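PDB 1FNN: CELL division control protein 6 from Pyrobaculum aerophilum, which binds ADP together with magnesium and is probably an AAA+ ATPase involved in the regulation of DNA replication. Local coordinates for residues Thr55-Thr60 against Ile188-Tyr193; Phe276-Glu281 against Ile368-Leu373. All blocks are in the same frame, centred on the assembly; numbering follows the deposited sequence.

In the fold
Contact 1 comes first along the chain and closes before contact 2 opens; their centres lie 28 Å apart, and the nearest atoms are about 14 Å from each other without touching. Contact 1 sits near the middle of the molecule, where the phosphate-binding loop ahead of helix 57-68 meets the chain leaving strand 187-189, the edge strand of the five-stranded parallel ATPase sheet, and it belongs to the ADP site. Along the chain, helices 195-209 to 264-274, largely the lid region, come between them; the first packs on Tyr193 and the last on contact 2. Contact 2, away from the nucleotide, joins the linker after the lid to the loop between strand 364-367 and helix 373-387 of the winged-helix domain.

Contact 1 of 2, residues Thr55-Thr60 against Ile188-Tyr193; sequences TGKTVT and IRFSPY. With MG (magnesium ion), chain C; ADP (adenosine-5'-diphosphate), chain D.
Thr55 and Phe190 bring their CA atoms within 5.8 Å where the P-loop (Walker A), turning into helix 57-68 with Gly56 as N-cap, runs past the chain leaving strand 187-189. The Phe190 ring packs against the loop and the first turn of the helix: Lys57 CG lies over one ring face, a CH-pi contact 3.9 Å from the centroid, and Thr60 meets the ring tip to tip, its CB in the ring plane. Beyond CG the Lys57 chain bends at chi3 (-62°) and chi4 (-66°), and NZ donates to ADP O2B and to Gly51 O. The Thr55 methyl CG2 packs 3.6 Å from Ser191 O, while Thr55 OG1 is hydrogen-bonded to Arg52 O. Glycine suits position 56, since a CB would clash with Tyr193 OH and with the preceding carbonyl. Gly56 O takes two bonds from Thr60, from N and OG1 on opposite faces of its plane. Thr58 OG1 binds magnesium at 2.1 Å, beside ADP O1B and four waters, and is also hydrogen-bonded to Asp132 OD2. At the adenine end residues 188-193 contribute Tyr193, whose OH accepts from ADP N6 at 3.0 Å, with an N-H...O angle of 160°.

Contact 2 of 2, residues Phe276-Glu281 against Ile368-Leu373; sequences FGISEE and IGTEPL
Ile278 lies against the side chain of Glu371, its CD1 3.5 Å from the methylene CG of the glutamate, the two chains crossing obliquely. Thr370 meets the same isoleucine at about a right angle, OG1 coming 3.6 Å from Ile278 CG1. Farther along, Ile278 CD1 approaches Ile368 CG2 at 4.5 Å, a loose apolar touch. A water lies 2.7 Å from Thr370 O and also near Phe276 O. A branched aliphatic residue suits position 278 because its side chain also touches Leu376 of helix 373-387 and Ile347; an alanine here would probably cost Thr370 OG1 its carbon neighbours CG1 and CD1, leave Glu371 CG with only the CB contact, and open a gap toward Ile368 and Leu376. The contact joins the linker after helix 264-274 to the loop that follows strand 364-367 of the winged-helix domain and leads into helix 373-387. The Glu371 chain bends at chi2 (-74°), and OE1 forms a salt bridge with Lys272 NZ, tying the carboxylate to helix 264-274. Arg268 NE bonds to Ile368 O, and on the linker side Ser279, N-cap of helix 280-285, accepts from Val282 N through OG.

Contact 1 of 2, residues Thr55-Thr60 against Ile188-Tyr193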
ATOM      1  N   THR A  55       1.103  -2.163   2.677  1.00 33.10           N
ATOM      2  CA  THR A  55       0.323  -2.524   3.872  1.00 32.12           C
ATOM      3  C   THR A  55       0.965  -1.923   5.137  1.00 34.85           C
ATOM      4  O   THR A  55       0.446  -2.189   6.220  1.00 34.30           O
ATOM      5  CB  THR A  55       0.204  -4.038   4.026  1.00 34.01           C
ATOM      6  OG1 THR A  55       1.470  -4.732   3.913  1.00 32.92           O
ATOM      7  CG2 THR A  55      -0.694  -4.587   2.893  1.00 42.22           C
ATOM      8  N   GLY A  56       1.851  -0.923   5.034  1.00 33.19           N
ATOM      9  CA  GLY A  56       2.354  -0.244   6.247  1.00 33.16           C
ATOM     10  C   GLY A  56       3.492  -0.947   6.989  1.00 35.37           C
ATOM     11  O   GLY A  56       3.764  -0.635   8.167  1.00 35.93           O
ATOM     12  N   LYS A  57       4.211  -1.861   6.371  1.00 33.86           N
ATOM     13  CA  LYS A  57       5.289  -2.563   7.069  1.00 34.48           C
ATOM     14  C   LYS A  57       6.407  -1.563   7.451  1.00 34.77           C
ATOM     15  O   LYS A  57       6.760  -1.441   8.605  1.00 34.38           O
ATOM     16  CB  LYS A  57       5.796  -3.727   6.240  1.00 32.07           C
ATOM     17  CG  LYS A  57       4.707  -4.751   5.797  1.00 33.79           C
ATOM     18  CD  LYS A  57       5.312  -5.884   4.984  1.00 35.46           C
ATOM     19  CE  LYS A  57       5.980  -5.430   3.671  1.00 32.12           C
ATOM     20  NZ  LYS A  57       4.925  -4.905   2.755  1.00 34.01           N
ATOM     21  N   THR A  58       6.929  -0.818   6.482  1.00 35.75           N
ATOM     22  CA  THR A  58       8.026   0.120   6.716  1.00 32.71           C
ATOM     23  C   THR A  58       7.591   1.228   7.640  1.00 34.90           C
ATOM     24  O   THR A  58       8.310   1.551   8.609  1.00 34.59           O
ATOM     25  CB  THR A  58       8.515   0.756   5.393  1.00 35.67           C
ATOM     26  OG1 THR A  58       9.044  -0.324   4.619  1.00 30.73           O
ATOM     27  CG2 THR A  58       9.617   1.809   5.623  1.00 33.08           C
ATOM     28  N   VAL A  59       6.387   1.772   7.395  1.00 32.81           N
ATOM     29  CA  VAL A  59       5.950   2.883   8.230  1.00 33.27           C
ATOM     30  C   VAL A  59       5.757   2.427   9.679  1.00 34.44           C
ATOM     31  O   VAL A  59       6.027   3.219  10.596  1.00 32.81           O
ATOM     32  CB  VAL A  59       4.698   3.625   7.739  1.00 36.15           C
ATOM     33  CG1 VAL A  59       3.378   2.933   8.031  1.00 35.63           C
ATOM     34  CG2 VAL A  59       4.689   5.033   8.353  1.00 33.86           C
ATOM     35  N   THR A  60       5.239   1.221   9.865  1.00 32.83           N
ATOM     36  CA  THR A  60       5.013   0.703  11.225  1.00 36.75           C
ATOM     37  C   THR A  60       6.328   0.572  12.015  1.00 37.10           C
ATOM     38  O   THR A  60       6.469   0.993  13.171  1.00 36.63           O
ATOM     39  CB  THR A  60       4.238  -0.623  11.163  1.00 35.99           C
ATOM     40  OG1 THR A  60       2.880  -0.279  10.741  1.00 33.00           O
ATOM     41  CG2 THR A  60       4.193  -1.279  12.541  1.00 33.94           C
ATOM     42  N   ILE A 188       4.828 -11.075  12.136  1.00 39.39           N
ATOM     43  CA  ILE A 188       3.757 -10.086  12.284  1.00 36.53           C
ATOM     44  C   ILE A 188       3.196  -9.835  10.874  1.00 40.45           C
ATOM     45  O   ILE A 188       3.995  -9.577   9.956  1.00 36.76           O
ATOM     46  CB  ILE A 188       4.329  -8.782  12.874  1.00 35.54           C
ATOM     47  CG1 ILE A 188       4.982  -9.013  14.255  1.00 36.33           C
ATOM     48  CG2 ILE A 188       3.199  -7.755  12.985  1.00 35.55           C
ATOM     49  CD1 ILE A 188       5.634  -7.706  14.770  1.00 32.47           C
ATOM     50  N   ARG A 189       1.896 -10.021  10.707  1.00 38.02           N
ATOM     51  CA  ARG A 189       1.268  -9.984   9.406  1.00 38.24           C
ATOM     52  C   ARG A 189       0.484  -8.696   9.231  1.00 36.38           C
ATOM     53  O   ARG A 189      -0.102  -8.185  10.154  1.00 38.30           O
ATOM     54  CB  ARG A 189       0.253 -11.162   9.226  1.00 40.26           C
ATOM     55  CG  ARG A 189       1.008 -12.495   9.345  1.00 43.82           C
ATOM     56  CD  ARG A 189       0.187 -13.731   8.945  1.00 45.31           C
ATOM     57  NE  ARG A 189       1.050 -14.909   9.018  1.00 48.16           N
ATOM     58  CZ  ARG A 189       1.755 -15.366   7.990  1.00 50.30           C
ATOM     59  NH1 ARG A 189       1.705 -14.754   6.811  1.00 53.97           N
ATOM     60  NH2 ARG A 189       2.514 -16.444   8.146  1.00 49.56           N
ATOM     61  N   PHE A 190       0.614  -8.121   8.040  1.00 35.82           N
ATOM     62  CA  PHE A 190      -0.009  -6.849   7.691  1.00 37.95           C
ATOM     63  C   PHE A 190      -0.951  -7.170   6.506  1.00 39.18           C
ATOM     64  O   PHE A 190      -0.424  -7.485   5.434  1.00 37.70           O
ATOM     65  CB  PHE A 190       1.079  -5.883   7.182  1.00 32.97           C
ATOM     66  CG  PHE A 190       2.058  -5.496   8.267  1.00 37.38           C
ATOM     67  CD1 PHE A 190       2.946  -6.422   8.823  1.00 32.94           C
ATOM     68  CD2 PHE A 190       2.058  -4.176   8.705  1.00 41.30           C
ATOM     69  CE1 PHE A 190       3.831  -6.003   9.827  1.00 35.70           C
ATOM     70  CE2 PHE A 190       2.933  -3.758   9.695  1.00 33.32           C
ATOM     71  CZ  PHE A 190       3.795  -4.692  10.230  1.00 32.80           C
ATOM     72  N   SER A 191      -2.235  -7.244   6.785  1.00 42.83           N
ATOM     73  CA  SER A 191      -3.157  -7.678   5.711  1.00 45.55           C
ATOM     74  C   SER A 191      -3.583  -6.490   4.861  1.00 45.71           C
ATOM     75  O   SER A 191      -3.315  -5.345   5.222  1.00 42.91           O
ATOM     76  CB  SER A 191      -4.380  -8.305   6.386  1.00 46.92           C
ATOM     77  OG  SER A 191      -5.138  -7.195   6.845  1.00 64.82           O
ATOM     78  N   PRO A 192      -3.969  -6.764   3.617  1.00 45.95           N
ATOM     79  CA  PRO A 192      -4.355  -5.717   2.680  1.00 43.08           C
ATOM     80  C   PRO A 192      -5.361  -4.832   3.397  1.00 41.47           C
ATOM     81  O   PRO A 192      -6.166  -5.370   4.172  1.00 38.14           O
ATOM     82  CB  PRO A 192      -4.965  -6.495   1.512  1.00 45.42           C
ATOM     83  CG  PRO A 192      -4.247  -7.821   1.571  1.00 46.95           C
ATOM     84  CD  PRO A 192      -4.229  -8.136   3.065  1.00 43.88           C
ATOM     85  N   TYR A 193      -5.272  -3.510   3.224  1.00 37.99           N
ATOM     86  CA  TYR A 193      -6.257  -2.681   3.899  1.00 38.73           C
ATOM     87  C   TYR A 193      -7.623  -2.812   3.178  1.00 40.93           C
ATOM     88  O   TYR A 193      -7.673  -2.838   1.942  1.00 39.51           O
ATOM     89  CB  TYR A 193      -5.897  -1.208   3.871  1.00 38.68           C
ATOM     90  CG  TYR A 193      -4.681  -0.850   4.718  1.00 37.29           C
ATOM     91  CD1 TYR A 193      -3.460  -0.499   4.159  1.00 36.99           C
ATOM     92  CD2 TYR A 193      -4.792  -0.865   6.107  1.00 38.98           C
ATOM     93  CE1 TYR A 193      -2.350  -0.163   4.944  1.00 33.29           C
ATOM     94  CE2 TYR A 193      -3.712  -0.539   6.910  1.00 37.28           C
ATOM     95  CZ  TYR A 193      -2.506  -0.194   6.312  1.00 36.55           C
ATOM     96  OH  TYR A 193      -1.457   0.119   7.167  1.00 34.94           O
TER
HETATM   97 MG    MG C 390       8.187  -1.012   2.803  1.00 40.09          MG
HETATM   98  PB  ADP D 398       4.994  -1.146   2.945  1.00 37.26           P
HETATM   99  O1B ADP D 398       6.432  -1.261   3.432  1.00 34.66           O
HETATM  100  O2B ADP D 398       4.105  -2.070   3.560  1.00 39.89           O
HETATM  101  O3B ADP D 398       5.151  -1.405   1.517  1.00 37.48           O
HETATM  102  PA  ADP D 398       4.497   1.556   3.668  1.00 36.67           P
HETATM  103  O1A ADP D 398       4.950   1.465   5.068  1.00 37.96           O
HETATM  104  O2A ADP D 398       5.475   2.258   2.830  1.00 36.56           O
HETATM  105  O3A ADP D 398       4.184   0.160   3.113  1.00 37.58           O
HETATM  106  O5' ADP D 398       3.105   2.412   3.542  1.00 36.16           O
HETATM  107  C5' ADP D 398       2.778   2.852   2.235  1.00 34.33           C
HETATM  108  C4' ADP D 398       2.273   4.301   2.384  1.00 34.39           C
HETATM  109  O4' ADP D 398       1.117   4.281   3.190  1.00 34.50           O
HETATM  110  C3' ADP D 398       3.242   5.244   3.087  1.00 34.84           C
HETATM  111  O3' ADP D 398       3.039   6.548   2.570  1.00 35.06           O
HETATM  112  C2' ADP D 398       2.802   5.057   4.500  1.00 37.05           C
HETATM  113  O2' ADP D 398       3.165   6.158   5.334  1.00 35.23           O
HETATM  114  C1' ADP D 398       1.277   5.035   4.332  1.00 36.11           C
HETATM  115  N9  ADP D 398       0.742   4.253   5.378  1.00 33.44           N
HETATM  116  C8  ADP D 398       0.694   2.885   5.415  1.00 35.88           C
HETATM  117  N7  ADP D 398      -0.068   2.391   6.345  1.00 32.40           N
HETATM  118  C5  ADP D 398      -0.559   3.527   6.967  1.00 29.59           C
HETATM  119  C6  ADP D 398      -1.417   3.694   8.065  1.00 32.67           C
HETATM  120  N6  ADP D 398      -1.904   2.653   8.722  1.00 35.34           N
HETATM  121  N1  ADP D 398      -1.700   4.937   8.464  1.00 34.91           N
HETATM  122  C2  ADP D 398      -1.165   5.954   7.815  1.00 31.05           C
HETATM  123  N3  ADP D 398      -0.342   5.944   6.768  1.00 35.76           N
HETATM  124  C4  ADP D 398      -0.076   4.664   6.392  1.00 31.49           C
HETATM  125  O   HOH W   1       8.772  -2.928   3.291  1.00 33.67           O
HETATM  126  O   HOH W   2      10.023  -0.643   1.899  1.00 37.07           O
HETATM  127  O   HOH W   3       7.585  -1.707   0.792  1.00 42.11           O
HETATM  128  O   HOH W   4       7.992   1.114   2.192  1.00 39.53           O

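Contact 2 of 2, residues Phe276-Glu281 against Ile368-Leu373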
ATOM      1  N   PHE A 276      -4.298   0.052 -14.102  1.00 59.93           N
ATOM      2  CA  PHE A 276      -5.005  -0.395 -15.309  1.00 69.03           C
ATOM      3  C   PHE A 276      -6.403   0.245 -15.322  1.00 67.93           C
ATOM      4  O   PHE A 276      -7.124   0.137 -14.325  1.00 70.35           O
ATOM      5  CB  PHE A 276      -5.261  -1.890 -15.323  1.00 81.70           C
ATOM      6  CG  PHE A 276      -4.155  -2.854 -15.578  1.00 89.66           C
ATOM      7  CD1 PHE A 276      -3.463  -3.447 -14.533  1.00 92.73           C
ATOM      8  CD2 PHE A 276      -3.799  -3.178 -16.880  1.00 93.48           C
ATOM      9  CE1 PHE A 276      -2.439  -4.340 -14.781  1.00 94.17           C
ATOM     10  CE2 PHE A 276      -2.773  -4.074 -17.132  1.00 95.01           C
ATOM     11  CZ  PHE A 276      -2.093  -4.655 -16.081  1.00 94.27           C
ATOM     12  N   GLY A 277      -6.761   0.899 -16.416  1.00 70.28           N
ATOM     13  CA  GLY A 277      -8.122   1.455 -16.508  1.00 65.68           C
ATOM     14  C   GLY A 277      -9.082   0.323 -16.869  1.00 62.38           C
ATOM     15  O   GLY A 277      -8.908  -0.810 -16.419  1.00 63.13           O
ATOM     16  N   ILE A 278     -10.079   0.612 -17.715  1.00 58.90           N
ATOM     17  CA  ILE A 278     -11.046  -0.452 -18.056  1.00 55.68           C
ATOM     18  C   ILE A 278     -10.677  -1.070 -19.398  1.00 53.93           C
ATOM     19  O   ILE A 278     -10.470  -0.377 -20.382  1.00 49.93           O
ATOM     20  CB  ILE A 278     -12.488   0.074 -17.997  1.00 48.98           C
ATOM     21  CG1 ILE A 278     -12.939   0.246 -16.525  1.00 41.68           C
ATOM     22  CG2 ILE A 278     -13.421  -0.894 -18.723  1.00 52.07           C
ATOM     23  CD1 ILE A 278     -14.085   1.245 -16.400  1.00 41.88           C
ATOM     24  N   SER A 279     -10.554  -2.388 -19.450  1.00 56.81           N
ATOM     25  CA  SER A 279     -10.196  -3.064 -20.701  1.00 58.67           C
ATOM     26  C   SER A 279     -11.296  -2.999 -21.756  1.00 53.62           C
ATOM     27  O   SER A 279     -12.438  -3.415 -21.519  1.00 48.88           O
ATOM     28  CB  SER A 279      -9.872  -4.527 -20.380  1.00 61.17           C
ATOM     29  OG  SER A 279     -10.112  -5.332 -21.519  1.00 74.57           O
ATOM     30  N   GLU A 280     -10.932  -2.725 -23.015  1.00 52.97           N
ATOM     31  CA  GLU A 280     -11.921  -2.776 -24.094  1.00 50.28           C
ATOM     32  C   GLU A 280     -12.374  -4.225 -24.298  1.00 49.02           C
ATOM     33  O   GLU A 280     -13.536  -4.487 -24.607  1.00 44.58           O
ATOM     34  CB  GLU A 280     -11.423  -2.200 -25.414  1.00 54.53           C
ATOM     35  CG  GLU A 280     -12.513  -2.212 -26.484  1.00 57.43           C
ATOM     36  CD  GLU A 280     -12.297  -1.195 -27.585  1.00 65.96           C
ATOM     37  OE1 GLU A 280     -11.631  -0.164 -27.340  1.00 69.04           O
ATOM     38  OE2 GLU A 280     -12.798  -1.425 -28.702  1.00 64.41           O
ATOM     39  N   GLU A 281     -11.479  -5.172 -24.053  1.00 46.60           N
ATOM     40  CA  GLU A 281     -11.757  -6.583 -24.173  1.00 53.55           C
ATOM     41  C   GLU A 281     -12.885  -7.013 -23.231  1.00 50.29           C
ATOM     42  O   GLU A 281     -13.740  -7.799 -23.638  1.00 49.99           O
ATOM     43  CB  GLU A 281     -10.514  -7.407 -23.836  1.00 66.82           C
ATOM     44  CG  GLU A 281      -9.317  -7.202 -24.743  1.00 88.76           C
ATOM     45  CD  GLU A 281      -8.110  -8.019 -24.294  1.00 95.83           C
ATOM     46  OE1 GLU A 281      -8.241  -8.747 -23.280  1.00 99.51           O
ATOM     47  OE2 GLU A 281      -7.049  -7.930 -24.950  1.00100.50           O
ATOM     48  N   ILE A 368     -17.884   5.161 -10.926  1.00 28.90           N
ATOM     49  CA  ILE A 368     -16.902   4.662 -11.871  1.00 31.16           C
ATOM     50  C   ILE A 368     -15.622   5.490 -11.504  1.00 34.90           C
ATOM     51  O   ILE A 368     -15.413   6.573 -12.057  1.00 36.48           O
ATOM     52  CB  ILE A 368     -17.270   4.866 -13.333  1.00 32.13           C
ATOM     53  CG1 ILE A 368     -18.456   3.910 -13.698  1.00 37.40           C
ATOM     54  CG2 ILE A 368     -16.113   4.606 -14.277  1.00 32.45           C
ATOM     55  CD1 ILE A 368     -19.010   4.310 -15.083  1.00 36.76           C
ATOM     56  N   GLY A 369     -14.679   4.834 -10.837  1.00 38.94           N
ATOM     57  CA  GLY A 369     -13.496   5.610 -10.406  1.00 38.73           C
ATOM     58  C   GLY A 369     -12.249   5.353 -11.229  1.00 38.36           C
ATOM     59  O   GLY A 369     -11.262   6.108 -11.045  1.00 37.39           O
ATOM     60  N   THR A 370     -12.253   4.309 -12.062  1.00 34.06           N
ATOM     61  CA  THR A 370     -11.019   3.948 -12.755  1.00 33.26           C
ATOM     62  C   THR A 370     -10.818   4.438 -14.180  1.00 38.45           C
ATOM     63  O   THR A 370      -9.741   4.169 -14.746  1.00 38.13           O
ATOM     64  CB  THR A 370     -10.775   2.428 -12.674  1.00 40.00           C
ATOM     65  OG1 THR A 370     -11.783   1.705 -13.442  1.00 41.19           O
ATOM     66  CG2 THR A 370     -10.850   2.012 -11.203  1.00 36.71           C
ATOM     67  N   GLU A 371     -11.796   5.113 -14.778  1.00 36.88           N
ATOM     68  CA  GLU A 371     -11.650   5.575 -16.152  1.00 38.54           C
ATOM     69  C   GLU A 371     -12.344   6.886 -16.422  1.00 34.24           C
ATOM     70  O   GLU A 371     -13.496   7.043 -15.985  1.00 37.94           O
ATOM     71  CB  GLU A 371     -12.391   4.575 -17.076  1.00 45.48           C
ATOM     72  CG  GLU A 371     -11.575   3.409 -17.504  1.00 47.99           C
ATOM     73  CD  GLU A 371     -10.500   3.622 -18.536  1.00 48.69           C
ATOM     74  OE1 GLU A 371     -10.388   4.664 -19.198  1.00 47.60           O
ATOM     75  OE2 GLU A 371      -9.722   2.637 -18.666  1.00 59.07           O
ATOM     76  N   PRO A 372     -11.694   7.831 -17.079  1.00 37.26           N
ATOM     77  CA  PRO A 372     -12.275   9.134 -17.383  1.00 35.21           C
ATOM     78  C   PRO A 372     -13.545   8.882 -18.223  1.00 39.28           C
ATOM     79  O   PRO A 372     -13.522   7.945 -19.032  1.00 37.29           O
ATOM     80  CB  PRO A 372     -11.189   9.837 -18.169  1.00 41.49           C
ATOM     81  CG  PRO A 372      -9.909   9.224 -17.638  1.00 39.50           C
ATOM     82  CD  PRO A 372     -10.270   7.744 -17.494  1.00 39.68           C
ATOM     83  N   LEU A 373     -14.625   9.560 -17.929  1.00 37.74           N
ATOM     84  CA  LEU A 373     -15.918   9.227 -18.542  1.00 41.44           C
ATOM     85  C   LEU A 373     -16.079   9.567 -20.011  1.00 45.03           C
ATOM     86  O   LEU A 373     -16.796   8.834 -20.752  1.00 41.51           O
ATOM     87  CB  LEU A 373     -17.011   9.906 -17.728  1.00 35.31           C
ATOM     88  CG  LEU A 373     -17.069   9.515 -16.253  1.00 41.37           C
ATOM     89  CD1 LEU A 373     -18.203  10.260 -15.583  1.00 39.68           C
ATOM     90  CD2 LEU A 373     -17.215   7.998 -16.105  1.00 39.93           C
TER
HETATM   91  O   HOH W   5      -7.502   3.305 -13.581  1.00 44.27           O
HETATM   92  O   HOH W   6     -10.962  -0.561 -13.696  1.00 55.96           O